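Local coordinates for malate dehydrogenase (Porphyromonas gingivalis, PDB 3FI9) that catalyses the NAD-dependent interconversion of malate and oxaloacetate, at the interface of chains A and B. Sequence-based numbering; all coordinates share one arbitrary frame. Chains: chain A/B, Malate dehydrogenase.

The interface of chains A and B. Residues chain A 26, 30, 56-57, 59; chain B 238-239, 242-243, 246.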
ATOM      1  N   GLN A  26      -4.189   2.292   4.035  1.00 12.69           N
ATOM      2  CA  GLN A  26      -3.165   1.308   4.397  1.00 13.40           C
ATOM      3  C   GLN A  26      -1.864   2.061   4.726  1.00 14.11           C
ATOM      4  O   GLN A  26      -1.174   1.726   5.652  1.00 13.66           O
ATOM      5  CB  GLN A  26      -2.963   0.309   3.235  1.00 14.24           C
ATOM      6  CG  GLN A  26      -1.764  -0.699   3.542  1.00 13.76           C
ATOM      7  CD  GLN A  26      -1.493  -1.630   2.377  1.00 14.59           C
ATOM      8  OE1 GLN A  26      -2.298  -1.751   1.446  1.00 15.74           O
ATOM      9  NE2 GLN A  26      -0.321  -2.263   2.395  1.00 14.76           N
ATOM     10  N   MET A  30       0.073   2.005   8.286  1.00 14.76           N
ATOM     11  CA  MET A  30       1.450   1.538   8.431  1.00 14.30           C
ATOM     12  C   MET A  30       2.342   2.563   9.096  1.00 15.11           C
ATOM     13  O   MET A  30       3.253   2.220   9.873  1.00 14.87           O
ATOM     14  CB  MET A  30       2.072   1.191   7.051  1.00 13.71           C
ATOM     15  CG  MET A  30       1.502  -0.072   6.410  1.00 12.30           C
ATOM     16  SD  MET A  30       2.055  -0.460   4.697  1.00  7.81           S
ATOM     17  CE  MET A  30       3.839  -0.740   5.123  1.00 10.50           C
ATOM     18  N   HIS A  56      -8.407  -6.545   8.406  1.00 14.86           N
ATOM     19  CA  HIS A  56      -7.762  -7.844   8.262  1.00 15.31           C
ATOM     20  C   HIS A  56      -6.219  -7.792   8.167  1.00 15.25           C
ATOM     21  O   HIS A  56      -5.560  -8.842   8.197  1.00 14.46           O
ATOM     22  CB  HIS A  56      -8.343  -8.558   7.029  1.00 15.18           C
ATOM     23  CG  HIS A  56      -9.841  -8.718   7.066  1.00 17.78           C
ATOM     24  ND1 HIS A  56     -10.566  -9.087   5.952  1.00 15.04           N
ATOM     25  CD2 HIS A  56     -10.742  -8.554   8.075  1.00 16.71           C
ATOM     26  CE1 HIS A  56     -11.855  -9.123   6.270  1.00 17.93           C
ATOM     27  NE2 HIS A  56     -11.981  -8.806   7.549  1.00 18.84           N
ATOM     28  N   CYS A  57      -5.645  -6.588   8.047  1.00 14.42           N
ATOM     29  CA  CYS A  57      -4.174  -6.442   8.118  1.00 14.74           C
ATOM     30  C   CYS A  57      -3.690  -6.631   9.541  1.00 15.18           C
ATOM     31  O   CYS A  57      -2.512  -6.954   9.774  1.00 15.87           O
ATOM     32  CB  CYS A  57      -3.748  -5.050   7.671  1.00 14.63           C
ATOM     33  SG  CYS A  57      -3.936  -4.851   5.896  1.00 18.49           S
ATOM     34  N   PHE A  59      -3.599  -4.133  12.170  1.00 16.80           N
ATOM     35  CA  PHE A  59      -2.749  -3.059  12.642  1.00 17.26           C
ATOM     36  C   PHE A  59      -2.937  -2.868  14.134  1.00 18.50           C
ATOM     37  O   PHE A  59      -4.051  -2.553  14.571  1.00 17.55           O
ATOM     38  CB  PHE A  59      -3.063  -1.761  11.912  1.00 16.17           C
ATOM     39  CG  PHE A  59      -2.637  -1.781  10.467  1.00 16.19           C
ATOM     40  CD1 PHE A  59      -1.295  -1.759  10.130  1.00 15.35           C
ATOM     41  CD2 PHE A  59      -3.599  -1.833   9.440  1.00 11.70           C
ATOM     42  CE1 PHE A  59      -0.916  -1.769   8.762  1.00 13.50           C
ATOM     43  CE2 PHE A  59      -3.220  -1.824   8.102  1.00 13.41           C
ATOM     44  CZ  PHE A  59      -1.877  -1.811   7.780  1.00 12.39           C
TER
ATOM     45  N   GLN B 238      -4.947  -5.966  -0.539  1.00 14.45           N
ATOM     46  CA  GLN B 238      -4.144  -5.227   0.446  1.00 15.33           C
ATOM     47  C   GLN B 238      -3.739  -6.070   1.661  1.00 16.07           C
ATOM     48  O   GLN B 238      -2.545  -6.069   2.062  1.00 14.77           O
ATOM     49  CB  GLN B 238      -4.874  -3.971   0.885  1.00 15.43           C
ATOM     50  CG  GLN B 238      -5.160  -3.064  -0.300  1.00 17.94           C
ATOM     51  CD  GLN B 238      -5.787  -1.750   0.093  1.00 22.12           C
ATOM     52  OE1 GLN B 238      -6.947  -1.476  -0.233  1.00 19.97           O
ATOM     53  NE2 GLN B 238      -5.001  -0.899   0.738  1.00 17.59           N
ATOM     54  N   SER B 239      -4.706  -6.762   2.264  1.00 15.84           N
ATOM     55  CA  SER B 239      -4.394  -7.585   3.428  1.00 16.23           C
ATOM     56  C   SER B 239      -3.439  -8.784   3.155  1.00 16.55           C
ATOM     57  O   SER B 239      -2.482  -8.934   3.904  1.00 16.39           O
ATOM     58  CB  SER B 239      -5.633  -7.960   4.287  1.00 16.51           C
ATOM     59  OG  SER B 239      -6.638  -8.630   3.542  1.00 16.73           O
ATOM     60  N   TYR B 242      -0.049  -7.131   2.628  1.00 15.50           N
ATOM     61  CA  TYR B 242       0.513  -6.653   3.869  1.00 15.39           C
ATOM     62  C   TYR B 242       1.015  -7.791   4.803  1.00 15.22           C
ATOM     63  O   TYR B 242       2.178  -7.761   5.304  1.00 13.60           O
ATOM     64  CB  TYR B 242      -0.453  -5.709   4.641  1.00 14.71           C
ATOM     65  CG  TYR B 242       0.158  -5.226   5.932  1.00 17.27           C
ATOM     66  CD1 TYR B 242       1.174  -4.236   5.928  1.00 16.81           C
ATOM     67  CD2 TYR B 242      -0.239  -5.747   7.161  1.00 17.65           C
ATOM     68  CE1 TYR B 242       1.745  -3.801   7.113  1.00 18.87           C
ATOM     69  CE2 TYR B 242       0.354  -5.297   8.374  1.00 17.62           C
ATOM     70  CZ  TYR B 242       1.336  -4.341   8.333  1.00 17.79           C
ATOM     71  OH  TYR B 242       1.968  -3.919   9.505  1.00 21.83           O
ATOM     72  N   VAL B 243       0.159  -8.778   5.041  1.00 15.07           N
ATOM     73  CA  VAL B 243       0.533  -9.839   6.004  1.00 14.85           C
ATOM     74  C   VAL B 243       1.765 -10.670   5.491  1.00 15.38           C
ATOM     75  O   VAL B 243       2.689 -11.027   6.253  1.00 15.72           O
ATOM     76  CB  VAL B 243      -0.678 -10.682   6.391  1.00 14.87           C
ATOM     77  CG1 VAL B 243      -0.267 -11.821   7.366  1.00 14.30           C
ATOM     78  CG2 VAL B 243      -1.792  -9.752   7.054  1.00 13.43           C
ATOM     79  N   GLU B 246       4.851  -8.773   6.005  1.00 14.33           N
ATOM     80  CA  GLU B 246       5.193  -8.887   7.434  1.00 15.34           C
ATOM     81  C   GLU B 246       5.923 -10.196   7.696  1.00 14.87           C
ATOM     82  O   GLU B 246       6.917 -10.266   8.460  1.00 14.32           O
ATOM     83  CB  GLU B 246       3.948  -8.871   8.327  1.00 15.13           C
ATOM     84  CG  GLU B 246       3.431  -7.507   8.726  1.00 19.21           C
ATOM     85  CD  GLU B 246       2.280  -7.671   9.729  1.00 22.59           C
ATOM     86  OE1 GLU B 246       1.323  -8.421   9.433  1.00 22.91           O
ATOM     87  OE2 GLU B 246       2.357  -7.118  10.833  1.00 23.71           O
TER
HETATM   88  O   HOH W   1      -0.740  -8.269  11.067  1.00 18.77           O
HETATM   89  O   HOH W   2      -9.211  -9.473   3.537  1.00 22.30           O
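B:Tyr242 lies against A:Cys57, A:Phe59 and A:Met30. Its CG is anti to the backbone N (chi1 180°), which sends the ring out toward chain A, leaning along the helix. CB meets the thiol sulfur SG of A:Cys57 at 3.8 Å. Chain A approaches one face of the ring. Near CD2 and CE2 it is A:Cys57: CD2 packs on its CB (3.6 Å), and CE2 nears its carbonyl oxygen. Near CD1 and CE1 it is A:Met30: CD1 passes SD, while CE1 touches CG (3.8 Å). At the far end, CZ meets CE1 of A:Phe59 at 3.4 Å. That corner of the phenyl ring sits over the same face, offset toward the rim.

NE2 of B:Gln238 donates to OE1 of A:Gln26 (2.9 Å), almost straight at the hydrogen (178°). The bond lies in both amide planes and uses a carbonyl lone pair. Water 2 joins ND1 of A:His56, at the ring edge, to the hydroxyl OG of B:Ser239. Water 1 joins the A:Cys57 carbonyl O to the carboxylate OE1 of B:Glu246. The face-on tyrosine thus carries the apolar core, with these polar links around it.

Helix 238-251, in the C-terminal part of chain B, packs against helices 19-30 and 44-57 and A:Phe59 in the NAD-binding part of chain A. The interface is two-fold symmetric, probably that of the family dimer. The patch centre is about 31 Å from the catalytic histidine A:His182.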